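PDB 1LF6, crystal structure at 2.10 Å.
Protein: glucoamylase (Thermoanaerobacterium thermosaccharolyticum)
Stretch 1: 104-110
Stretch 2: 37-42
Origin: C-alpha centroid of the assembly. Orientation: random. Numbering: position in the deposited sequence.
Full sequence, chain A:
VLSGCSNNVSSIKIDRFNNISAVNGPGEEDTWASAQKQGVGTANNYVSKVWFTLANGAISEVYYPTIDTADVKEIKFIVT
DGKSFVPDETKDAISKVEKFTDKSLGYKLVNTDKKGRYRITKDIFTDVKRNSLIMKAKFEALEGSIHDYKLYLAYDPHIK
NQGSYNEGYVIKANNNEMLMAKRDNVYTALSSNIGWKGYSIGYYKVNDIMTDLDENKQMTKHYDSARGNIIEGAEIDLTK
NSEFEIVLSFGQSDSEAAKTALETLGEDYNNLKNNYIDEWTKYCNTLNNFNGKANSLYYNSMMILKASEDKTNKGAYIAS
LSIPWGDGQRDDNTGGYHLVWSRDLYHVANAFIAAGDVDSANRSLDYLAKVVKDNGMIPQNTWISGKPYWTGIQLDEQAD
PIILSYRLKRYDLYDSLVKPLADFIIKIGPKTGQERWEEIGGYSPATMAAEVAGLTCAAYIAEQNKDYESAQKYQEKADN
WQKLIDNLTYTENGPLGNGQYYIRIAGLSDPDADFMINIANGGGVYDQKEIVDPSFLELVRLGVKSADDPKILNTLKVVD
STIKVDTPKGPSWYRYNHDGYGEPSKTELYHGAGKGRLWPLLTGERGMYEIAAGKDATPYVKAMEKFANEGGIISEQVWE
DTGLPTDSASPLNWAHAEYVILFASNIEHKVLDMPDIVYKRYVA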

# COMPACT_ATOMS: atom_id res chain seq x y z
N SER A 104 -9.07 12.38 -9.64
CA SER A 104 -7.77 12.24 -10.29
C SER A 104 -6.65 12.13 -9.25
O SER A 104 -6.67 12.82 -8.23
CB SER A 104 -7.50 13.42 -11.24
OG SER A 104 -7.54 14.67 -10.57
N LEU A 105 -5.69 11.26 -9.51
CA LEU A 105 -4.57 11.08 -8.60
C LEU A 105 -3.41 11.99 -8.97
O LEU A 105 -2.26 11.56 -9.07
CB LEU A 105 -4.12 9.61 -8.58
CG LEU A 105 -5.09 8.62 -7.91
CD1 LEU A 105 -4.48 7.23 -7.89
CD2 LEU A 105 -5.40 9.08 -6.50
N GLY A 106 -3.74 13.26 -9.18
CA GLY A 106 -2.74 14.26 -9.50
C GLY A 106 -2.64 15.10 -8.25
O GLY A 106 -3.65 15.36 -7.60
N TYR A 107 -1.44 15.55 -7.90
CA TYR A 107 -1.29 16.32 -6.67
C TYR A 107 -0.60 17.66 -6.75
O TYR A 107 0.27 17.90 -7.60
CB TYR A 107 -0.54 15.48 -5.63
CG TYR A 107 -1.19 14.15 -5.30
CD1 TYR A 107 -1.98 14.00 -4.16
CD2 TYR A 107 -0.98 13.04 -6.12
CE1 TYR A 107 -2.55 12.77 -3.85
CE2 TYR A 107 -1.55 11.81 -5.81
CZ TYR A 107 -2.33 11.68 -4.68
OH TYR A 107 -2.89 10.46 -4.38
N LYS A 108 -1.00 18.53 -5.83
CA LYS A 108 -0.44 19.86 -5.69
C LYS A 108 0.11 19.92 -4.27
O LYS A 108 -0.58 19.58 -3.31
CB LYS A 108 -1.51 20.93 -5.86
CG LYS A 108 -1.00 22.35 -5.63
CD LYS A 108 -2.13 23.37 -5.74
CE LYS A 108 -1.62 24.77 -5.49
NZ LYS A 108 -2.72 25.77 -5.52
N LEU A 109 1.36 20.33 -4.15
CA LEU A 109 1.99 20.44 -2.83
C LEU A 109 2.44 21.87 -2.60
O LEU A 109 3.01 22.51 -3.48
CB LEU A 109 3.21 19.51 -2.75
CG LEU A 109 2.97 18.00 -2.69
CD1 LEU A 109 4.28 17.26 -2.92
CD2 LEU A 109 2.37 17.64 -1.35
N VAL A 110 2.16 22.38 -1.40
CA VAL A 110 2.57 23.72 -1.04
C VAL A 110 3.42 23.58 0.20
O VAL A 110 2.91 23.26 1.28
CB VAL A 110 1.36 24.64 -0.74
CG1 VAL A 110 1.85 26.02 -0.33
CG2 VAL A 110 0.48 24.74 -1.96
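Stretch 2, residues 37-42: KQGVGT

Stretch 2 is extended, running from a loop at Lys 37 and Gln 38 into a strand that begins at Gly 39. The end-to-end directions of the touching parts, 105 to 109 and 38 to 41, lie 139° apart, so the two run roughly counter to each other but well short of antiparallel. In register, Leu 105 sits nearest Gly 41 (5.3 Å between their CA atoms) and Tyr 107 nearest Gly 39 (7.4 Å, CA to CA). No backbone-to-backbone hydrogen bond joins them; the one hydrogen bond between them runs from a side chain to a backbone carbonyl.

Leu 105, Tyr 107 and Leu 109 all point toward stretch 2. Tyr 107 is the centre of the contact. With chi1 in m (-57°) and chi2 at -99°, its ring comes up against Gly 39, bringing Tyr 107 CZ to 3.5 Å from Gly 39 CA, and Tyr 107 OH donates a hydrogen bond to Val 40 O at 2.9 Å, the acceptor lying at the ring edge. Val 40 N is also close, 3.1 Å from Tyr 107 OH. The ring fits because Gly 39 has no side chain: an ideal CB there would lie 2.4 Å from Tyr 107 CE1. Gly 41 is similarly restricted, since an ideal CB would come within 2.9 Å of Leu 105 O.

Between these glycines, Val 40 (chi1 m) points its CB away, and its carbonyl accepts the bond from Tyr 107. The same carbonyl packs against Leu 105, whose mt rotamer places Leu 105 CD1 3.7 Å from Val 40 O. Leu 109, also mt, meets the other end of the contact, with Leu 109 CD2 3.9 Å from Gln 38 OE1. Gln 38 leaves its backbone sideways, but its m, t chain (chi3 -65°) brings its end nearer, and its amide is hydrogen-bonded elsewhere in the structure.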

# COMPACT_ATOMS: atom_id res chain seq x y z
N LYS A 37 2.45 8.20 3.38
CA LYS A 37 2.38 8.92 2.12
C LYS A 37 1.29 9.96 2.02
O LYS A 37 0.16 9.75 2.46
CB LYS A 37 2.22 7.91 0.96
CG LYS A 37 3.29 6.83 0.93
CD LYS A 37 4.68 7.42 0.83
CE LYS A 37 5.73 6.32 0.69
NZ LYS A 37 7.12 6.87 0.70
N GLN A 38 1.64 11.09 1.41
CA GLN A 38 0.70 12.20 1.20
C GLN A 38 -0.11 11.89 -0.05
O GLN A 38 -1.20 12.42 -0.24
CB GLN A 38 1.46 13.51 0.99
CG GLN A 38 2.04 14.11 2.25
CD GLN A 38 2.90 15.31 1.94
OE1 GLN A 38 3.94 15.19 1.28
NE2 GLN A 38 2.48 16.48 2.40
N GLY A 39 0.44 11.02 -0.89
CA GLY A 39 -0.24 10.65 -2.11
C GLY A 39 0.48 9.59 -2.90
O GLY A 39 1.67 9.34 -2.69
N VAL A 40 -0.25 8.95 -3.81
CA VAL A 40 0.30 7.93 -4.68
C VAL A 40 -0.38 8.09 -6.02
O VAL A 40 -1.53 8.52 -6.08
CB VAL A 40 0.05 6.50 -4.13
CG1 VAL A 40 0.68 6.36 -2.75
CG2 VAL A 40 -1.45 6.20 -4.08
N GLY A 41 0.31 7.75 -7.11
CA GLY A 41 -0.31 7.90 -8.41
C GLY A 41 0.36 7.18 -9.56
O GLY A 41 1.47 6.67 -9.44
N THR A 42 -0.34 7.16 -10.68
CA THR A 42 0.14 6.53 -11.89
C THR A 42 -0.92 6.83 -12.95
O THR A 42 -2.07 7.13 -12.60
CB THR A 42 0.27 4.99 -11.71
OG1 THR A 42 0.93 4.43 -12.85
CG2 THR A 42 -1.10 4.35 -11.56